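Local coordinates for tannase (Lactobacillus plantarum, PDB 3WA7), which probably hydrolyses the galloyl ester bonds of tannins, as a bacterial tannase of the alpha/beta-hydrolase fold, at residues A[208-221]-A[257-269]. Numbering follows the deposited sequence. Where two conformers were deposited one is given.
Sequences NLEHADMAYEWQFN and LSLALKAQFSTYL
The S258 hydroxyl OG gives its proton to E217 OE1 in a short hydrogen bond of 2.6 Å, on the anti side of the carboxylate. The same OG accepts a nearly straight bond (175°) from N221 ND2, in the plane of the amide, so two bonds grip this hydroxyl. R341 forms a salt bridge to E217 OE1 and probably steadies its charge. At the other end of the contact, N208 ND2 donates to Y268 OH at 3.0 Å. N208 OD1 accepts from H211 ND1 at 2.8 Å, which helps fix the turn of the imidazole; N395 ND2 also donates to this OD1 and helps hold the amide. The imidazole stacks face to face on the Y268 ring, with centroids 3.8 Å apart and planes 21° from parallel. A leucine in place of Y268 would probably leave N208 ND2 without this acceptor and H211 without its stacking partner. Between the polar ends, selenomethionine M214 is a knob among L261, Q264, F265 and Y268. Its CE lies 3.8 Å from Y268 CB. A215 CA sits over one face of F265, while W218 CB touches F265 CD2 at 3.5 Å. Helix 209-220 and the 257-269 part of helix 252-271 cross at -107°. These are two steeply crossed helices with one knob, M214, set into a hole of the other, joining the helix after central-sheet strand 199-203 to the long insertion before strand 410-414.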
loop_
_atom_site.group_PDB
_atom_site.type_symbol
_atom_site.label_atom_id
_atom_site.label_comp_id
_atom_site.label_asym_id
_atom_site.label_seq_id
_atom_site.Cartn_x
_atom_site.Cartn_y
_atom_site.Cartn_z
ATOM N N ASN A 208 0.626 -6.505 -6.959
ATOM C CA ASN A 208 0.512 -7.205 -8.245
ATOM C C ASN A 208 1.895 -7.148 -8.897
ATOM O O ASN A 208 2.044 -6.908 -10.102
ATOM C CB ASN A 208 -0.548 -6.517 -9.119
ATOM C CG ASN A 208 -0.977 -7.366 -10.300
ATOM O OD1 ASN A 208 -0.733 -8.571 -10.334
ATOM N ND2 ASN A 208 -1.635 -6.739 -11.273
ATOM N N LEU A 209 2.908 -7.393 -8.069
ATOM C CA LEU A 209 4.304 -7.328 -8.479
ATOM C C LEU A 209 4.714 -8.173 -9.680
ATOM O O LEU A 209 5.524 -7.728 -10.496
ATOM C CB LEU A 209 5.199 -7.663 -7.276
ATOM C CG LEU A 209 4.909 -6.839 -6.015
ATOM C CD1 LEU A 209 5.816 -7.307 -4.884
ATOM C CD2 LEU A 209 5.117 -5.347 -6.294
ATOM N N GLU A 210 4.157 -9.374 -9.802
ATOM C CA GLU A 210 4.512 -10.264 -10.902
ATOM C C GLU A 210 3.972 -9.797 -12.253
ATOM O O GLU A 210 4.279 -10.391 -13.284
ATOM C CB GLU A 210 4.027 -11.694 -10.620
ATOM C CG GLU A 210 2.519 -11.871 -10.666
ATOM C CD GLU A 210 1.855 -11.670 -9.318
ATOM O OE1 GLU A 210 2.302 -10.791 -8.553
ATOM O OE2 GLU A 210 0.875 -12.393 -9.028
ATOM N N HIS A 211 3.169 -8.736 -12.249
ATOM C CA HIS A 211 2.620 -8.206 -13.495
ATOM C C HIS A 211 2.925 -6.715 -13.625
ATOM O O HIS A 211 2.533 -6.079 -14.607
ATOM C CB HIS A 211 1.105 -8.415 -13.550
ATOM C CG HIS A 211 0.690 -9.847 -13.416
ATOM N ND1 HIS A 211 -0.140 -10.290 -12.409
ATOM C CD2 HIS A 211 1.001 -10.939 -14.154
ATOM C CE1 HIS A 211 -0.319 -11.593 -12.530
ATOM N NE2 HIS A 211 0.363 -12.011 -13.581
ATOM N N ALA A 212 3.631 -6.171 -12.636
ATOM C CA ALA A 212 3.983 -4.750 -12.620
ATOM C C ALA A 212 4.970 -4.345 -13.707
ATOM O O ALA A 212 4.949 -3.202 -14.165
ATOM C CB ALA A 212 4.536 -4.362 -11.250
ATOM N N ASP A 213 5.846 -5.261 -14.113
ATOM C CA ASP A 213 6.809 -4.938 -15.162
ATOM C C ASP A 213 6.091 -4.717 -16.484
ATOM O O ASP A 213 6.401 -3.771 -17.213
ATOM C CB ASP A 213 7.853 -6.048 -15.316
ATOM C CG ASP A 213 8.850 -6.065 -14.173
ATOM O OD1 ASP A 213 9.289 -4.968 -13.764
ATOM O OD2 ASP A 213 9.202 -7.165 -13.699
HETATM N N MSE A 214 5.141 -5.594 -16.796
HETATM C CA MSE A 214 4.375 -5.468 -18.032
HETATM C C MSE A 214 3.555 -4.181 -18.029
HETATM O O MSE A 214 3.460 -3.496 -19.045
HETATM C CB MSE A 214 3.431 -6.659 -18.210
HETATM C CG MSE A 214 4.126 -7.953 -18.572
HETATM SE SE MSE A 214 2.826 -9.350 -18.888
HETATM C CE MSE A 214 2.250 -9.611 -17.084
ATOM N N ALA A 215 2.958 -3.857 -16.885
ATOM C CA ALA A 215 2.150 -2.647 -16.789
ATOM C C ALA A 215 3.011 -1.401 -16.952
ATOM O O ALA A 215 2.607 -0.436 -17.605
ATOM C CB ALA A 215 1.419 -2.600 -15.443
ATOM N N TYR A 216 4.203 -1.425 -16.367
ATOM C CA TYR A 216 5.087 -0.271 -16.442
ATOM C C TYR A 216 5.499 0.032 -17.875
ATOM O O TYR A 216 5.545 1.194 -18.279
ATOM C CB TYR A 216 6.342 -0.488 -15.592
ATOM C CG TYR A 216 6.926 0.805 -15.057
ATOM C CD1 TYR A 216 6.313 1.480 -14.000
ATOM C CD2 TYR A 216 8.065 1.373 -15.630
ATOM C CE1 TYR A 216 6.815 2.694 -13.524
ATOM C CE2 TYR A 216 8.578 2.590 -15.162
ATOM C CZ TYR A 216 7.948 3.242 -14.113
ATOM O OH TYR A 216 8.440 4.442 -13.652
ATOM N N GLU A 217 5.803 -1.010 -18.639
ATOM C CA GLU A 217 6.216 -0.817 -20.020
ATOM C C GLU A 217 5.049 -0.486 -20.943
ATOM O O GLU A 217 5.229 0.196 -21.950
ATOM C CB GLU A 217 6.990 -2.037 -20.513
ATOM C CG GLU A 217 8.280 -2.249 -19.735
ATOM C CD GLU A 217 9.045 -0.951 -19.520
ATOM O OE1 GLU A 217 9.301 -0.233 -20.509
ATOM O OE2 GLU A 217 9.394 -0.643 -18.362
ATOM N N TRP A 218 3.853 -0.967 -20.617
ATOM C CA TRP A 218 2.698 -0.615 -21.428
ATOM C C TRP A 218 2.578 0.905 -21.328
ATOM O O TRP A 218 2.291 1.592 -22.308
ATOM C CB TRP A 218 1.416 -1.246 -20.879
ATOM C CG TRP A 218 0.177 -0.592 -21.431
ATOM C CD1 TRP A 218 -0.369 -0.775 -22.671
ATOM C CD2 TRP A 218 -0.611 0.420 -20.792
ATOM N NE1 TRP A 218 -1.444 0.066 -22.845
ATOM C CE2 TRP A 218 -1.614 0.811 -21.707
ATOM C CE3 TRP A 218 -0.562 1.040 -19.535
ATOM C CZ2 TRP A 218 -2.562 1.795 -21.406
ATOM C CZ3 TRP A 218 -1.508 2.023 -19.235
ATOM C CH2 TRP A 218 -2.494 2.388 -20.170
ATOM N N GLN A 219 2.817 1.425 -20.129
ATOM C CA GLN A 219 2.718 2.859 -19.894
ATOM C C GLN A 219 3.886 3.697 -20.412
ATOM O O GLN A 219 3.675 4.739 -21.038
ATOM C CB GLN A 219 2.542 3.128 -18.402
ATOM C CG GLN A 219 2.373 4.607 -18.062
ATOM C CD GLN A 219 1.967 4.816 -16.619
ATOM O OE1 GLN A 219 1.022 4.194 -16.138
ATOM N NE2 GLN A 219 2.674 5.700 -15.922
ATOM N N PHE A 220 5.112 3.241 -20.178
ATOM C CA PHE A 220 6.276 4.030 -20.581
ATOM C C PHE A 220 7.072 3.615 -21.812
ATOM O O PHE A 220 8.098 4.224 -22.110
ATOM C CB PHE A 220 7.227 4.175 -19.384
ATOM C CG PHE A 220 6.708 5.088 -18.304
ATOM C CD1 PHE A 220 6.404 4.595 -17.035
ATOM C CD2 PHE A 220 6.532 6.447 -18.552
ATOM C CE1 PHE A 220 5.934 5.448 -16.027
ATOM C CE2 PHE A 220 6.063 7.306 -17.552
ATOM C CZ PHE A 220 5.766 6.804 -16.289
ATOM N N ASN A 221 6.622 2.597 -22.536
ATOM C CA ASN A 221 7.351 2.196 -23.732
ATOM C C ASN A 221 7.425 3.398 -24.667
ATOM O O ASN A 221 6.437 4.109 -24.852
ATOM C CB ASN A 221 6.651 1.035 -24.436
ATOM C CG ASN A 221 7.322 0.664 -25.742
ATOM O OD1 ASN A 221 6.829 0.990 -26.823
ATOM N ND2 ASN A 221 8.466 -0.011 -25.649
ATOM N N LEU A 257 13.267 -5.195 -24.608
ATOM C CA LEU A 257 12.613 -5.858 -23.488
ATOM C C LEU A 257 11.329 -5.093 -23.171
ATOM O O LEU A 257 10.289 -5.685 -22.884
ATOM C CB LEU A 257 13.541 -5.865 -22.270
ATOM C CG LEU A 257 13.212 -6.854 -21.150
ATOM C CD1 LEU A 257 13.230 -8.280 -21.699
ATOM C CD2 LEU A 257 14.232 -6.707 -20.029
ATOM N N SER A 258 11.416 -3.768 -23.241
ATOM C CA SER A 258 10.277 -2.901 -22.977
ATOM C C SER A 258 9.123 -3.177 -23.933
ATOM O O SER A 258 7.970 -3.265 -23.518
ATOM C CB SER A 258 10.695 -1.436 -23.098
ATOM O OG SER A 258 9.568 -0.579 -23.036
ATOM N N LEU A 259 9.427 -3.305 -25.219
ATOM C CA LEU A 259 8.373 -3.562 -26.194
ATOM C C LEU A 259 7.723 -4.920 -25.944
ATOM O O LEU A 259 6.505 -5.055 -26.030
ATOM C CB LEU A 259 8.938 -3.498 -27.617
ATOM C CG LEU A 259 7.935 -3.656 -28.766
ATOM C CD1 LEU A 259 6.848 -2.597 -28.658
ATOM C CD2 LEU A 259 8.668 -3.530 -30.101
ATOM N N ALA A 260 8.539 -5.919 -25.620
ATOM C CA ALA A 260 8.037 -7.263 -25.354
ATOM C C ALA A 260 7.129 -7.282 -24.126
ATOM O O ALA A 260 6.101 -7.966 -24.113
ATOM C CB ALA A 260 9.205 -8.224 -25.151
ATOM N N LEU A 261 7.516 -6.540 -23.092
ATOM C CA LEU A 261 6.723 -6.469 -21.871
ATOM C C LEU A 261 5.403 -5.766 -22.150
ATOM O O LEU A 261 4.352 -6.191 -21.670
ATOM C CB LEU A 261 7.501 -5.735 -20.773
ATOM C CG LEU A 261 8.548 -6.594 -20.044
ATOM C CD1 LEU A 261 9.553 -5.714 -19.320
ATOM C CD2 LEU A 261 7.841 -7.517 -19.062
ATOM N N LYS A 262 5.456 -4.698 -22.940
ATOM C CA LYS A 262 4.243 -3.958 -23.275
ATOM C C LYS A 262 3.271 -4.846 -24.043
ATOM O O LYS A 262 2.074 -4.870 -23.756
ATOM C CB LYS A 262 4.581 -2.722 -24.113
ATOM C CG LYS A 262 3.360 -2.051 -24.736
ATOM C CD LYS A 262 3.698 -0.671 -25.287
ATOM C CE LYS A 262 2.469 -0.021 -25.909
ATOM N NZ LYS A 262 2.292 -0.853 -27.329
ATOM N N ALA A 263 3.791 -5.575 -25.024
ATOM C CA ALA A 263 2.958 -6.461 -25.827
ATOM C C ALA A 263 2.284 -7.514 -24.953
ATOM O O ALA A 263 1.096 -7.799 -25.111
ATOM C CB ALA A 263 3.805 -7.141 -26.900
ATOM N N GLN A 264 3.041 -8.095 -24.030
ATOM C CA GLN A 264 2.479 -9.119 -23.167
ATOM C C GLN A 264 1.443 -8.578 -22.183
ATOM O O GLN A 264 0.567 -9.317 -21.732
ATOM C CB GLN A 264 3.598 -9.867 -22.440
ATOM C CG GLN A 264 4.363 -10.830 -23.349
ATOM C CD GLN A 264 3.440 -11.768 -24.119
ATOM O OE1 GLN A 264 2.974 -11.448 -25.216
ATOM N NE2 GLN A 264 3.160 -12.927 -23.536
ATOM N N PHE A 265 1.522 -7.290 -21.859
ATOM C CA PHE A 265 0.539 -6.718 -20.947
ATOM C C PHE A 265 -0.862 -6.804 -21.558
ATOM O O PHE A 265 -1.844 -6.958 -20.836
ATOM C CB PHE A 265 0.855 -5.252 -20.626
ATOM C CG PHE A 265 -0.076 -4.646 -19.609
ATOM C CD1 PHE A 265 -0.093 -5.117 -18.298
ATOM C CD2 PHE A 265 -0.942 -3.613 -19.962
ATOM C CE1 PHE A 265 -0.957 -4.571 -17.352
ATOM C CE2 PHE A 265 -1.814 -3.056 -19.024
ATOM C CZ PHE A 265 -1.819 -3.540 -17.712
ATOM N N SER A 266 -0.964 -6.696 -22.882
ATOM C CA SER A 266 -2.282 -6.775 -23.517
ATOM C C SER A 266 -2.925 -8.120 -23.215
ATOM O O SER A 266 -4.110 -8.199 -22.899
ATOM C CB SER A 266 -2.179 -6.584 -25.037
ATOM O OG SER A 266 -1.757 -5.272 -25.361
ATOM N N THR A 267 -2.137 -9.183 -23.302
ATOM C CA THR A 267 -2.655 -10.514 -23.030
ATOM C C THR A 267 -3.065 -10.649 -21.570
ATOM O O THR A 267 -4.133 -11.174 -21.261
ATOM C CB THR A 267 -1.612 -11.581 -23.380
ATOM O OG1 THR A 267 -1.304 -11.482 -24.775
ATOM C CG2 THR A 267 -2.147 -12.977 -23.081
ATOM N N TYR A 268 -2.206 -10.177 -20.675
ATOM C CA TYR A 268 -2.496 -10.232 -19.250
ATOM C C TYR A 268 -3.767 -9.440 -18.938
ATOM O O TYR A 268 -4.690 -9.941 -18.292
ATOM C CB TYR A 268 -1.333 -9.645 -18.444
ATOM C CG TYR A 268 -1.693 -9.418 -16.993
ATOM C CD1 TYR A 268 -1.963 -10.491 -16.145
ATOM C CD2 TYR A 268 -1.824 -8.125 -16.484
ATOM C CE1 TYR A 268 -2.359 -10.282 -14.822
ATOM C CE2 TYR A 268 -2.219 -7.906 -15.168
ATOM C CZ TYR A 268 -2.485 -8.988 -14.343
ATOM O OH TYR A 268 -2.875 -8.773 -13.038
ATOM N N LEU A 269 -3.807 -8.196 -19.397
ATOM C CA LEU A 269 -4.962 -7.340 -19.150
ATOM C C LEU A 269 -6.245 -7.970 -19.687
ATOM O O LEU A 269 -7.247 -8.066 -18.974
ATOM C CB LEU A 269 -4.731 -5.959 -19.780
ATOM C CG LEU A 269 -5.714 -4.808 -19.511
ATOM C CD1 LEU A 269 -6.966 -4.963 -20.364
ATOM C CD2 LEU A 269 -6.051 -4.753 -18.024
#